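Local coordinates for nisin leader peptide-processing serine protease NisP (Lactococcus lactis subsp. lactis, PDB 4MZD), which probably acts as a subtilisin-like serine endopeptidase that cuts the leader peptide from the precursor of the lantibiotic nisin, at residues A[82-87]-A[395-400]; A[126-131]-A[180-185]; A[142-147]-A[176-181]; A[367-372]-A[399-404]. All coordinates share one frame; numbering follows the deposited sequence.

How the contacts relate
From the N terminus, residues 82-87 come first, and contact 1 brings them back to 395-400, closing a loop of 307 residues around most of the subtilisin-like catalytic part. Inside that loop, contact 2 joins the 126-131 loop to the start of helix 183-195. Contact 3 closes within nearly the same span, tying the approach to His147 to the loop after strand 169-174; the two share Leu180 and Ser181. Contact 4 comes later in the chain, pairing the end of helix 356-370 with helix 397-402, which contact 1 also uses. Contacts 1 and 4 lie about 10 Å apart between centres, on the opposite side of the chain's centre from contacts 2 and 3.

Contact 1: A[82-87]-A[395-400]; sequences GESYAL and LNIVDL
The backbone N-H of Asp399 donates to Asn396 OD1 over 2.9 Å, an N-cap bond that starts helix 397-402, whose first two residues, Ile397 and Val398, meet Glu83, Ser84 and Leu87. The bond is fairly straight, with an N-H...O angle of 165°, although the donor is tilted somewhat from the plane of the Asn396 carbonyl. This is a helix-to-helix contact in the subtilisin-like fold: the short, weakly bonded helix 83-87 lies against the first turn of helix 397-402, with no hydrogen bond between the segments. Ser84 and Val398 come closest along the backbones, CA to CA 5.1 Å.

Val398 makes the largest single contribution. With CG1 anti to its own backbone N (chi1 172°), it spreads both methyls towards the short helix. The side chain of Glu83, extended beyond CG, crosses Val398 at about a right angle and lays its carboxylate by the methyls, OE1 coming to 3.6 Å from Val398 CG2; OE1 also has a weak hydrogen bond from Asn80 ND2. Deeper in, Ser84 CB sits 3.8 Å from Ile397 CG2, and this buried serine also touches Thr79 of helix 73-79. Ile397 also packs on Ala362 of helix 356-370. Nearer the surface, Leu87 crosses Val398 and puts CD1 4.0 Å from Val398 CG1.

Contact 2: A[126-131]-A[180-185]; sequences GFDNEE and LSKSEW
The CA atoms of Phe127 and Ser181 stand 6.0 Å apart where the 126-131 loop, turned by a bond from Glu130 N to Phe127 O with Asp128 and Asn129 both at positive phi, meets the lead-in to helix 183-195. In this subtilisin-like fold, the contact fastens a surface loop beyond strand 117-120 to the start of that helix.

The Phe127 ring is the centrepiece. Leu180 CB lies over one face in a CH-pi contact, 3.6 Å from the ring centroid and 16° off the normal, while Ser181 O comes to the ring edge, 3.3 Å from CE1. The chain of Lys182, bent at chi2 (-75°), passes the same CE1 corner and continues to Asp128, making a salt bridge of 2.8 Å from NZ to OD2. NZ meets OD2 on its syn side, 31° out of the carboxylate plane.

At the backbone of Phe127, Trp185 brings CH2 to 3.6 Å from Phe127 N, which lies at the indole edge. That N-H is taken by Glu131 OE1 at 2.9 Å; the other carboxylate oxygen accepts from Glu178 N. One water lies between the segments, within hydrogen-bonding distance of Glu131 OE1 (2.7 Å) and Leu180 O (2.8 Å).

Contact 3: A[142-147]-A[176-181]; sequences VDKMGH and FGENLS
Met145 and Phe176 cross obliquely, the thioether of one beside the aromatic ring of the other. The sulfur is 5.1 Å from the centroid and 49° off the ring normal, a Met-aromatic contact reached from neither a clear face nor an edge, and SD touches the Phe176 stem at CB, 3.7 Å away. Met145 holds CG anti to its carbonyl carbon (chi1 -71°), which carries the chain across Gly177; there CG approaches Gly177 O at a tight 3.1 Å. One face of the Phe176 ring is covered by CB of Ser181, so the 176-181 loop folds back on itself.

Farther out, Lys144 and Glu178 cross at about a right angle and touch through their aliphatic parts, Lys144 CB to Glu178 CG 3.8 Å. Their charged ends do not meet: the Lys144 ammonium goes to Glu134. Two waters help join the loops, one accepting from Lys144 N and lying 2.8 Å from Gly177 O, the other donating to both Lys144 O and Glu178 OE2.

Asp143 shapes the turn. Its OD1 accepts from Met145 N at 3.0 Å and from Gly146 N at 2.8 Å, both on the same face of the carboxylate, the first an Asx turn, the two together an Asx motif leading into helix 147-156; Ser101 OG also bonds OD1. At the start of that helix, His147 bonds Asp100 through ND1 and Ser353 OG through NE2, the predicted charge-relay triad of a subtilase; NE2 also bonds OXT of Arg488, the chain's own C terminus, consistent with autocleavage.

Contact 4: A[367-372]-A[399-404]; sequences VDKYGI and DLLNGK
One hydrogen bond crosses between the segments. Tyr370 OH donates to Leu401 O over 2.6 Å, a short bond whose C=O...donor angle is 149°, with the hydroxyl tilted 28° from the carbonyl plane. Tyr370 is the last residue of helix 356-370, and CG anti to its carbonyl carbon (chi1 -73°) sends the ring across the gap to the far helix's C-terminal turn. Leu401 O lies at the ring edge, and Asn402 O is 3.4 Å from the same hydroxyl.

The remaining contacts are van der Waals touches of the Lys369 chain. Lys369 runs out with CG anti to the backbone N and extends as far as CE, slanting past Leu401. Its CD lies 4.1 Å from Leu401 CD2, while CE comes to 3.5 Å from Leu401 O, so this carbonyl is approached by both residues. Lys369 CG also lies over one face of the Tyr370 ring, towards its rim.

Gly403 N makes the helical bond to Asp399 O (2.9 Å), and Ile372 N reaches back to Val367 O; Gly371 and Gly403 leave the helical range at positive phi. The pair is a contact of two glycine-terminated helix ends, away from the catalytic residues of the subtilisin-like fold.

Contact 1: A[82-87]-A[395-400]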
loop_
_atom_site.group_PDB
_atom_site.type_symbol
_atom_site.label_atom_id
_atom_site.label_comp_id
_atom_site.label_asym_id
_atom_site.label_seq_id
_atom_site.Cartn_x
_atom_site.Cartn_y
_atom_site.Cartn_z
ATOM N N GLY A 82 -2.288 19.303 -9.879
ATOM C CA GLY A 82 -1.659 18.971 -11.140
ATOM C C GLY A 82 -0.285 19.563 -11.380
ATOM O O GLY A 82 0.372 19.197 -12.349
ATOM N N GLU A 83 0.165 20.464 -10.511
ATOM C CA GLU A 83 1.455 21.110 -10.720
ATOM C C GLU A 83 2.591 20.107 -10.880
ATOM O O GLU A 83 3.477 20.294 -11.711
ATOM C CB GLU A 83 1.798 22.065 -9.573
ATOM C CG GLU A 83 3.129 22.781 -9.807
ATOM C CD GLU A 83 3.601 23.621 -8.637
ATOM O OE1 GLU A 83 2.907 23.658 -7.600
ATOM O OE2 GLU A 83 4.678 24.249 -8.760
ATOM N N SER A 84 2.591 19.052 -10.072
ATOM C CA SER A 84 3.745 18.164 -10.051
ATOM C C SER A 84 3.990 17.469 -11.390
ATOM O O SER A 84 5.134 17.173 -11.733
ATOM C CB SER A 84 3.628 17.138 -8.922
ATOM O OG SER A 84 2.484 16.326 -9.090
ATOM N N TYR A 85 2.926 17.203 -12.142
ATOM C CA TYR A 85 3.065 16.484 -13.405
ATOM C C TYR A 85 3.967 17.217 -14.382
ATOM O O TYR A 85 4.731 16.592 -15.109
ATOM C CB TYR A 85 1.706 16.248 -14.054
ATOM C CG TYR A 85 0.774 15.413 -13.222
ATOM C CD1 TYR A 85 1.201 14.224 -12.645
ATOM C CD2 TYR A 85 -0.534 15.817 -13.012
ATOM C CE1 TYR A 85 0.347 13.461 -11.879
ATOM C CE2 TYR A 85 -1.397 15.058 -12.257
ATOM C CZ TYR A 85 -0.956 13.877 -11.697
ATOM O OH TYR A 85 -1.822 13.128 -10.939
ATOM N N ALA A 86 3.865 18.541 -14.406
ATOM C CA ALA A 86 4.637 19.348 -15.339
ATOM C C ALA A 86 6.100 19.457 -14.932
ATOM O O ALA A 86 6.943 19.842 -15.737
ATOM C CB ALA A 86 4.022 20.732 -15.477
ATOM N N LEU A 87 6.400 19.120 -13.684
ATOM C CA LEU A 87 7.755 19.280 -13.165
ATOM C C LEU A 87 8.714 18.168 -13.576
ATOM O O LEU A 87 9.916 18.401 -13.675
ATOM C CB LEU A 87 7.746 19.413 -11.640
ATOM C CG LEU A 87 7.016 20.631 -11.076
ATOM C CD1 LEU A 87 7.131 20.660 -9.560
ATOM C CD2 LEU A 87 7.550 21.919 -11.685
ATOM N N LEU A 395 2.392 13.614 2.307
ATOM C CA LEU A 395 3.013 13.610 0.991
ATOM C C LEU A 395 2.679 14.886 0.229
ATOM O O LEU A 395 1.512 15.274 0.125
ATOM C CB LEU A 395 2.515 12.411 0.186
ATOM C CG LEU A 395 3.080 12.306 -1.233
ATOM C CD1 LEU A 395 4.574 11.994 -1.205
ATOM C CD2 LEU A 395 2.325 11.246 -2.014
ATOM N N ASN A 396 3.712 15.527 -0.304
ATOM C CA ASN A 396 3.543 16.659 -1.200
ATOM C C ASN A 396 4.571 16.489 -2.299
ATOM O O ASN A 396 5.772 16.644 -2.073
ATOM C CB ASN A 396 3.731 17.986 -0.472
ATOM C CG ASN A 396 3.450 19.173 -1.366
ATOM O OD1 ASN A 396 4.171 19.419 -2.329
ATOM N ND2 ASN A 396 2.391 19.911 -1.058
ATOM N N ILE A 397 4.096 16.137 -3.488
ATOM C CA ILE A 397 5.003 15.726 -4.549
ATOM C C ILE A 397 5.807 16.896 -5.104
ATOM O O ILE A 397 6.965 16.728 -5.476
ATOM C CB ILE A 397 4.261 14.954 -5.658
ATOM C CG1 ILE A 397 3.546 13.749 -5.039
ATOM C CG2 ILE A 397 5.231 14.517 -6.743
ATOM C CD1 ILE A 397 2.774 12.906 -6.020
ATOM N N VAL A 398 5.206 18.081 -5.147
ATOM C CA VAL A 398 5.960 19.257 -5.554
ATOM C C VAL A 398 7.151 19.493 -4.617
ATOM O O VAL A 398 8.278 19.721 -5.074
ATOM C CB VAL A 398 5.061 20.504 -5.663
ATOM C CG1 VAL A 398 5.909 21.747 -5.884
ATOM C CG2 VAL A 398 4.056 20.322 -6.797
ATOM N N ASP A 399 6.912 19.423 -3.309
ATOM C CA ASP A 399 7.996 19.603 -2.344
ATOM C C ASP A 399 9.065 18.531 -2.523
ATOM O O ASP A 399 10.264 18.810 -2.445
ATOM C CB ASP A 399 7.482 19.550 -0.905
ATOM C CG ASP A 399 6.700 20.783 -0.509
ATOM O OD1 ASP A 399 6.733 21.796 -1.240
ATOM O OD2 ASP A 399 6.065 20.741 0.562
ATOM N N LEU A 400 8.623 17.304 -2.765
ATOM C CA LEU A 400 9.543 16.193 -2.900
ATOM C C LEU A 400 10.420 16.358 -4.140
ATOM O O LEU A 400 11.639 16.200 -4.070
ATOM C CB LEU A 400 8.755 14.892 -2.963
ATOM C CG LEU A 400 9.570 13.613 -2.845
ATOM C CD1 LEU A 400 10.354 13.605 -1.544
ATOM C CD2 LEU A 400 8.639 12.420 -2.920
#

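Contact 2: A[126-131]-A[180-185]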
loop_
_atom_site.group_PDB
_atom_site.type_symbol
_atom_site.label_atom_id
_atom_site.label_comp_id
_atom_site.label_asym_id
_atom_site.label_seq_id
_atom_site.Cartn_x
_atom_site.Cartn_y
_atom_site.Cartn_z
ATOM N N GLY A 126 -4.574 -21.663 -3.274
ATOM C CA GLY A 126 -4.667 -20.365 -2.629
ATOM C C GLY A 126 -4.475 -20.422 -1.121
ATOM O O GLY A 126 -3.638 -21.170 -0.611
ATOM N N PHE A 127 -5.257 -19.626 -0.402
ATOM C CA PHE A 127 -5.111 -19.500 1.042
ATOM C C PHE A 127 -5.576 -20.780 1.730
ATOM O O PHE A 127 -6.773 -21.057 1.776
ATOM C CB PHE A 127 -5.918 -18.299 1.537
ATOM C CG PHE A 127 -5.755 -18.015 2.998
ATOM C CD1 PHE A 127 -4.669 -17.286 3.465
ATOM C CD2 PHE A 127 -6.701 -18.458 3.911
ATOM C CE1 PHE A 127 -4.525 -17.010 4.815
ATOM C CE2 PHE A 127 -6.564 -18.186 5.262
ATOM C CZ PHE A 127 -5.473 -17.462 5.716
ATOM N N ASP A 128 -4.616 -21.553 2.241
ATOM C CA ASP A 128 -4.883 -22.799 2.964
ATOM C C ASP A 128 -5.923 -23.674 2.259
ATOM O O ASP A 128 -6.829 -24.238 2.880
ATOM C CB ASP A 128 -5.242 -22.514 4.425
ATOM C CG ASP A 128 -4.045 -22.041 5.234
ATOM O OD1 ASP A 128 -2.894 -22.311 4.822
ATOM O OD2 ASP A 128 -4.240 -21.394 6.280
ATOM N N ASN A 129 -5.759 -23.785 0.946
ATOM C CA ASN A 129 -6.572 -24.659 0.103
ATOM C C ASN A 129 -8.053 -24.336 0.042
ATOM O O ASN A 129 -8.869 -25.205 -0.259
ATOM C CB ASN A 129 -6.346 -26.132 0.446
ATOM C CG ASN A 129 -5.153 -26.706 -0.275
ATOM O OD1 ASN A 129 -5.066 -26.632 -1.502
ATOM N ND2 ASN A 129 -4.205 -27.238 0.479
ATOM N N GLU A 130 -8.396 -23.085 0.306
ATOM C CA GLU A 130 -9.783 -22.653 0.234
ATOM C C GLU A 130 -10.147 -22.181 -1.167
ATOM O O GLU A 130 -11.306 -21.874 -1.447
ATOM C CB GLU A 130 -10.034 -21.561 1.272
ATOM C CG GLU A 130 -9.694 -22.034 2.672
ATOM C CD GLU A 130 -9.823 -20.961 3.726
ATOM O OE1 GLU A 130 -10.316 -19.858 3.406
ATOM O OE2 GLU A 130 -9.426 -21.229 4.884
ATOM N N GLU A 131 -9.154 -22.146 -2.052
ATOM C CA GLU A 131 -9.341 -21.595 -3.384
ATOM C C GLU A 131 -8.919 -22.593 -4.453
ATOM O O GLU A 131 -7.833 -22.488 -5.023
ATOM C CB GLU A 131 -8.545 -20.303 -3.528
ATOM C CG GLU A 131 -8.753 -19.345 -2.374
ATOM C CD GLU A 131 -8.023 -18.044 -2.588
ATOM O OE1 GLU A 131 -6.971 -17.842 -1.949
ATOM O OE2 GLU A 131 -8.504 -17.228 -3.405
ATOM N N LEU A 180 -7.492 -14.055 1.400
ATOM C CA LEU A 180 -6.363 -13.721 2.260
ATOM C C LEU A 180 -5.029 -14.191 1.673
ATOM O O LEU A 180 -4.981 -14.939 0.691
ATOM C CB LEU A 180 -6.590 -14.284 3.661
ATOM C CG LEU A 180 -7.837 -13.731 4.360
ATOM C CD1 LEU A 180 -8.196 -14.566 5.576
ATOM C CD2 LEU A 180 -7.632 -12.268 4.740
ATOM N N SER A 181 -3.946 -13.739 2.292
ATOM C CA SER A 181 -2.604 -14.080 1.857
ATOM C C SER A 181 -1.782 -14.561 3.051
ATOM O O SER A 181 -2.291 -14.669 4.166
ATOM C CB SER A 181 -1.967 -12.872 1.154
ATOM O OG SER A 181 -0.668 -13.155 0.667
ATOM N N LYS A 182 -0.519 -14.879 2.790
ATOM C CA LYS A 182 0.391 -15.421 3.803
ATOM C C LYS A 182 1.717 -14.683 3.747
ATOM O O LYS A 182 2.164 -14.286 2.671
ATOM C CB LYS A 182 0.658 -16.910 3.555
ATOM C CG LYS A 182 -0.554 -17.813 3.705
ATOM C CD LYS A 182 -0.918 -18.030 5.164
ATOM C CE LYS A 182 -1.903 -19.176 5.311
ATOM N NZ LYS A 182 -2.228 -19.431 6.740
ATOM N N SER A 183 2.366 -14.526 4.898
ATOM C CA SER A 183 3.653 -13.845 4.926
ATOM C C SER A 183 4.704 -14.584 4.105
ATOM O O SER A 183 5.589 -13.962 3.534
ATOM C CB SER A 183 4.144 -13.633 6.359
ATOM O OG SER A 183 4.385 -14.866 7.006
ATOM N N GLU A 184 4.623 -15.910 4.046
ATOM C CA GLU A 184 5.574 -16.660 3.229
ATOM C C GLU A 184 5.508 -16.204 1.772
ATOM O O GLU A 184 6.535 -16.075 1.105
ATOM C CB GLU A 184 5.321 -18.169 3.334
ATOM C CG GLU A 184 6.451 -19.049 2.797
ATOM C CD GLU A 184 6.333 -19.363 1.312
ATOM O OE1 GLU A 184 5.247 -19.161 0.726
ATOM O OE2 GLU A 184 7.335 -19.834 0.726
ATOM N N TRP A 185 4.298 -15.961 1.277
ATOM C CA TRP A 185 4.140 -15.546 -0.112
ATOM C C TRP A 185 4.625 -14.109 -0.296
ATOM O O TRP A 185 5.300 -13.791 -1.278
ATOM C CB TRP A 185 2.690 -15.642 -0.582
ATOM C CG TRP A 185 1.887 -16.837 -0.180
ATOM C CD1 TRP A 185 2.314 -17.990 0.428
ATOM C CD2 TRP A 185 0.477 -16.961 -0.343
ATOM N NE1 TRP A 185 1.237 -18.827 0.639
ATOM C CE2 TRP A 185 0.099 -18.211 0.180
ATOM C CE3 TRP A 185 -0.508 -16.128 -0.892
ATOM C CZ2 TRP A 185 -1.226 -18.645 0.179
ATOM C CZ3 TRP A 185 -1.819 -16.559 -0.898
ATOM C CH2 TRP A 185 -2.169 -17.802 -0.357
HETATM O O HOH W 1 -6.432 -15.172 -1.674
#

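Contact 3: A[142-147]-A[176-181]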
loop_
_atom_site.group_PDB
_atom_site.type_symbol
_atom_site.label_atom_id
_atom_site.label_comp_id
_atom_site.label_asym_id
_atom_site.label_seq_id
_atom_site.Cartn_x
_atom_site.Cartn_y
_atom_site.Cartn_z
ATOM N N VAL A 142 -3.440 -12.277 -13.208
ATOM C CA VAL A 142 -4.743 -11.654 -13.403
ATOM C C VAL A 142 -5.386 -11.299 -12.056
ATOM O O VAL A 142 -5.352 -12.089 -11.113
ATOM C CB VAL A 142 -5.665 -12.583 -14.218
ATOM C CG1 VAL A 142 -7.084 -12.044 -14.264
ATOM C CG2 VAL A 142 -5.098 -12.779 -15.626
ATOM N N ASP A 143 -5.971 -10.111 -11.984
ATOM C CA ASP A 143 -6.575 -9.606 -10.758
ATOM C C ASP A 143 -8.018 -10.087 -10.654
ATOM O O ASP A 143 -8.894 -9.617 -11.388
ATOM C CB ASP A 143 -6.518 -8.080 -10.776
ATOM C CG ASP A 143 -7.087 -7.446 -9.530
ATOM O OD1 ASP A 143 -7.377 -8.164 -8.545
ATOM O OD2 ASP A 143 -7.231 -6.207 -9.537
ATOM N N LYS A 144 -8.259 -11.022 -9.736
ATOM C CA LYS A 144 -9.596 -11.567 -9.515
ATOM C C LYS A 144 -10.419 -10.718 -8.539
ATOM O O LYS A 144 -11.627 -10.906 -8.412
ATOM C CB LYS A 144 -9.501 -12.994 -8.960
ATOM C CG LYS A 144 -8.807 -14.014 -9.855
ATOM C CD LYS A 144 -8.841 -15.393 -9.188
ATOM C CE LYS A 144 -8.326 -16.509 -10.096
ATOM N NZ LYS A 144 -6.855 -16.748 -9.974
ATOM N N MET A 145 -9.756 -9.809 -7.833
ATOM C CA MET A 145 -10.368 -9.056 -6.740
ATOM C C MET A 145 -10.751 -7.637 -7.143
ATOM O O MET A 145 -11.873 -7.186 -6.900
ATOM C CB MET A 145 -9.408 -8.998 -5.545
ATOM C CG MET A 145 -9.231 -10.313 -4.799
ATOM S SD MET A 145 -8.129 -10.227 -3.345
ATOM C CE MET A 145 -8.375 -8.538 -2.853
ATOM N N GLY A 146 -9.794 -6.934 -7.741
ATOM C CA GLY A 146 -9.940 -5.527 -8.065
ATOM C C GLY A 146 -8.896 -4.691 -7.351
ATOM O O GLY A 146 -8.441 -3.671 -7.866
ATOM N N HIS A 147 -8.500 -5.140 -6.161
ATOM C CA HIS A 147 -7.649 -4.348 -5.294
ATOM C C HIS A 147 -6.327 -3.964 -5.964
ATOM O O HIS A 147 -5.908 -2.807 -5.919
ATOM C CB HIS A 147 -7.395 -5.112 -3.995
ATOM C CG HIS A 147 -6.754 -4.283 -2.936
ATOM N ND1 HIS A 147 -5.393 -4.263 -2.733
ATOM C CD2 HIS A 147 -7.284 -3.431 -2.029
ATOM C CE1 HIS A 147 -5.112 -3.443 -1.738
ATOM N NE2 HIS A 147 -6.241 -2.920 -1.297
ATOM N N PHE A 176 -2.452 -12.432 -3.734
ATOM C CA PHE A 176 -3.827 -12.737 -3.350
ATOM C C PHE A 176 -4.532 -13.414 -4.505
ATOM O O PHE A 176 -4.306 -13.072 -5.671
ATOM C CB PHE A 176 -4.638 -11.479 -3.024
ATOM C CG PHE A 176 -4.208 -10.772 -1.772
ATOM C CD1 PHE A 176 -4.789 -11.072 -0.547
ATOM C CD2 PHE A 176 -3.231 -9.792 -1.823
ATOM C CE1 PHE A 176 -4.404 -10.407 0.601
ATOM C CE2 PHE A 176 -2.827 -9.136 -0.680
ATOM C CZ PHE A 176 -3.420 -9.439 0.535
ATOM N N GLY A 177 -5.411 -14.349 -4.156
ATOM C CA GLY A 177 -6.395 -14.886 -5.073
ATOM C C GLY A 177 -7.655 -14.060 -4.919
ATOM O O GLY A 177 -7.775 -12.982 -5.491
ATOM N N GLU A 178 -8.591 -14.547 -4.110
ATOM C CA GLU A 178 -9.813 -13.798 -3.858
ATOM C C GLU A 178 -10.024 -13.439 -2.394
ATOM O O GLU A 178 -10.995 -12.756 -2.063
ATOM C CB GLU A 178 -11.025 -14.549 -4.398
ATOM C CG GLU A 178 -11.043 -14.632 -5.898
ATOM C CD GLU A 178 -12.269 -15.341 -6.399
ATOM O OE1 GLU A 178 -12.407 -16.553 -6.127
ATOM O OE2 GLU A 178 -13.107 -14.684 -7.048
ATOM N N ASN A 179 -9.137 -13.883 -1.512
ATOM C CA ASN A 179 -9.343 -13.552 -0.107
ATOM C C ASN A 179 -8.088 -13.133 0.649
ATOM O O ASN A 179 -7.679 -11.979 0.564
ATOM C CB ASN A 179 -10.139 -14.640 0.638
ATOM C CG ASN A 179 -9.373 -15.947 0.787
ATOM O OD1 ASN A 179 -8.832 -16.476 -0.181
ATOM N ND2 ASN A 179 -9.325 -16.472 2.014
ATOM N N LEU A 180 -7.492 -14.055 1.400
ATOM C CA LEU A 180 -6.363 -13.721 2.260
ATOM C C LEU A 180 -5.029 -14.191 1.673
ATOM O O LEU A 180 -4.981 -14.939 0.691
ATOM C CB LEU A 180 -6.590 -14.284 3.661
ATOM C CG LEU A 180 -7.837 -13.731 4.360
ATOM C CD1 LEU A 180 -8.196 -14.566 5.576
ATOM C CD2 LEU A 180 -7.632 -12.268 4.740
ATOM N N SER A 181 -3.946 -13.739 2.292
ATOM C CA SER A 181 -2.604 -14.080 1.857
ATOM C C SER A 181 -1.782 -14.561 3.051
ATOM O O SER A 181 -2.291 -14.669 4.166
ATOM C CB SER A 181 -1.967 -12.872 1.154
ATOM O OG SER A 181 -0.668 -13.155 0.667
HETATM O O HOH W 2 -6.571 -11.792 -7.686
HETATM O O HOH W 3 -13.220 -11.877 -6.020
#

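Contact 4: A[367-372]-A[399-404]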
loop_
_atom_site.group_PDB
_atom_site.type_symbol
_atom_site.label_atom_id
_atom_site.label_comp_id
_atom_site.label_asym_id
_atom_site.label_seq_id
_atom_site.Cartn_x
_atom_site.Cartn_y
_atom_site.Cartn_z
ATOM N N VAL A 367 13.657 8.796 -7.229
ATOM C CA VAL A 367 14.751 7.890 -7.540
ATOM C C VAL A 367 15.247 8.152 -8.956
ATOM O O VAL A 367 16.447 8.244 -9.202
ATOM C CB VAL A 367 14.319 6.418 -7.383
ATOM C CG1 VAL A 367 15.339 5.486 -8.012
ATOM C CG2 VAL A 367 14.126 6.077 -5.910
ATOM N N ASP A 368 14.303 8.292 -9.878
ATOM C CA ASP A 368 14.619 8.518 -11.281
ATOM C C ASP A 368 15.217 9.912 -11.517
ATOM O O ASP A 368 16.237 10.046 -12.196
ATOM C CB ASP A 368 13.354 8.313 -12.119
ATOM C CG ASP A 368 13.641 8.165 -13.599
ATOM O OD1 ASP A 368 14.304 7.179 -13.981
ATOM O OD2 ASP A 368 13.168 9.016 -14.384
ATOM N N LYS A 369 14.600 10.944 -10.946
ATOM C CA LYS A 369 15.051 12.315 -11.173
ATOM C C LYS A 369 16.447 12.579 -10.619
ATOM O O LYS A 369 17.275 13.206 -11.277
ATOM C CB LYS A 369 14.068 13.319 -10.567
ATOM C CG LYS A 369 14.542 14.769 -10.677
ATOM C CD LYS A 369 13.563 15.741 -10.029
ATOM C CE LYS A 369 14.119 17.163 -9.987
ATOM N NZ LYS A 369 14.116 17.814 -11.325
ATOM N N TYR A 370 16.703 12.104 -9.407
ATOM C CA TYR A 370 17.938 12.427 -8.703
ATOM C C TYR A 370 18.983 11.313 -8.776
ATOM O O TYR A 370 20.097 11.473 -8.278
ATOM C CB TYR A 370 17.638 12.788 -7.243
ATOM C CG TYR A 370 16.975 14.142 -7.062
ATOM C CD1 TYR A 370 17.717 15.313 -7.166
ATOM C CD2 TYR A 370 15.619 14.250 -6.771
ATOM C CE1 TYR A 370 17.131 16.553 -6.999
ATOM C CE2 TYR A 370 15.018 15.495 -6.599
ATOM C CZ TYR A 370 15.786 16.645 -6.715
ATOM O OH TYR A 370 15.227 17.892 -6.550
ATOM N N GLY A 371 18.636 10.197 -9.414
ATOM C CA GLY A 371 19.530 9.055 -9.490
ATOM C C GLY A 371 19.918 8.540 -8.114
ATOM O O GLY A 371 21.069 8.164 -7.885
ATOM N N ILE A 372 18.949 8.515 -7.201
ATOM C CA ILE A 372 19.196 8.090 -5.827
ATOM C C ILE A 372 19.305 6.575 -5.735
ATOM O O ILE A 372 18.327 5.856 -5.948
ATOM C CB ILE A 372 18.093 8.577 -4.869
ATOM C CG1 ILE A 372 18.022 10.105 -4.870
ATOM C CG2 ILE A 372 18.348 8.062 -3.460
ATOM C CD1 ILE A 372 17.002 10.670 -3.907
ATOM N N ASP A 399 6.912 19.423 -3.309
ATOM C CA ASP A 399 7.996 19.603 -2.344
ATOM C C ASP A 399 9.065 18.531 -2.523
ATOM O O ASP A 399 10.264 18.810 -2.445
ATOM C CB ASP A 399 7.482 19.550 -0.905
ATOM C CG ASP A 399 6.700 20.783 -0.509
ATOM O OD1 ASP A 399 6.733 21.796 -1.240
ATOM O OD2 ASP A 399 6.065 20.741 0.562
ATOM N N LEU A 400 8.623 17.304 -2.765
ATOM C CA LEU A 400 9.543 16.193 -2.900
ATOM C C LEU A 400 10.420 16.358 -4.140
ATOM O O LEU A 400 11.639 16.200 -4.070
ATOM C CB LEU A 400 8.755 14.892 -2.963
ATOM C CG LEU A 400 9.570 13.613 -2.845
ATOM C CD1 LEU A 400 10.354 13.605 -1.544
ATOM C CD2 LEU A 400 8.639 12.420 -2.920
ATOM N N LEU A 401 9.802 16.685 -5.273
ATOM C CA LEU A 401 10.538 16.895 -6.518
ATOM C C LEU A 401 11.509 18.065 -6.401
ATOM O O LEU A 401 12.638 17.997 -6.886
ATOM C CB LEU A 401 9.578 17.124 -7.688
ATOM C CG LEU A 401 8.810 15.896 -8.187
ATOM C CD1 LEU A 401 7.692 16.315 -9.135
ATOM C CD2 LEU A 401 9.743 14.898 -8.851
ATOM N N ASN A 402 11.070 19.145 -5.766
ATOM C CA ASN A 402 11.932 20.309 -5.594
ATOM C C ASN A 402 13.115 20.048 -4.659
ATOM O O ASN A 402 14.182 20.631 -4.832
ATOM C CB ASN A 402 11.118 21.524 -5.141
ATOM C CG ASN A 402 10.259 22.092 -6.256
ATOM O OD1 ASN A 402 10.576 21.935 -7.436
ATOM N ND2 ASN A 402 9.176 22.763 -5.890
ATOM N N GLY A 403 12.920 19.176 -3.673
ATOM C CA GLY A 403 14.002 18.721 -2.816
ATOM C C GLY A 403 14.824 19.818 -2.160
ATOM O O GLY A 403 16.057 19.779 -2.179
ATOM N N LYS A 404 14.146 20.790 -1.557
ATOM C CA LYS A 404 14.830 21.896 -0.890
ATOM C C LYS A 404 15.824 21.419 0.168
ATOM O O LYS A 404 16.916 21.977 0.307
ATOM C CB LYS A 404 13.816 22.848 -0.253
ATOM C CG LYS A 404 14.429 23.839 0.724
ATOM C CD LYS A 404 13.366 24.717 1.369
ATOM C CE LYS A 404 13.971 25.630 2.418
ATOM N NZ LYS A 404 15.091 26.428 1.856
#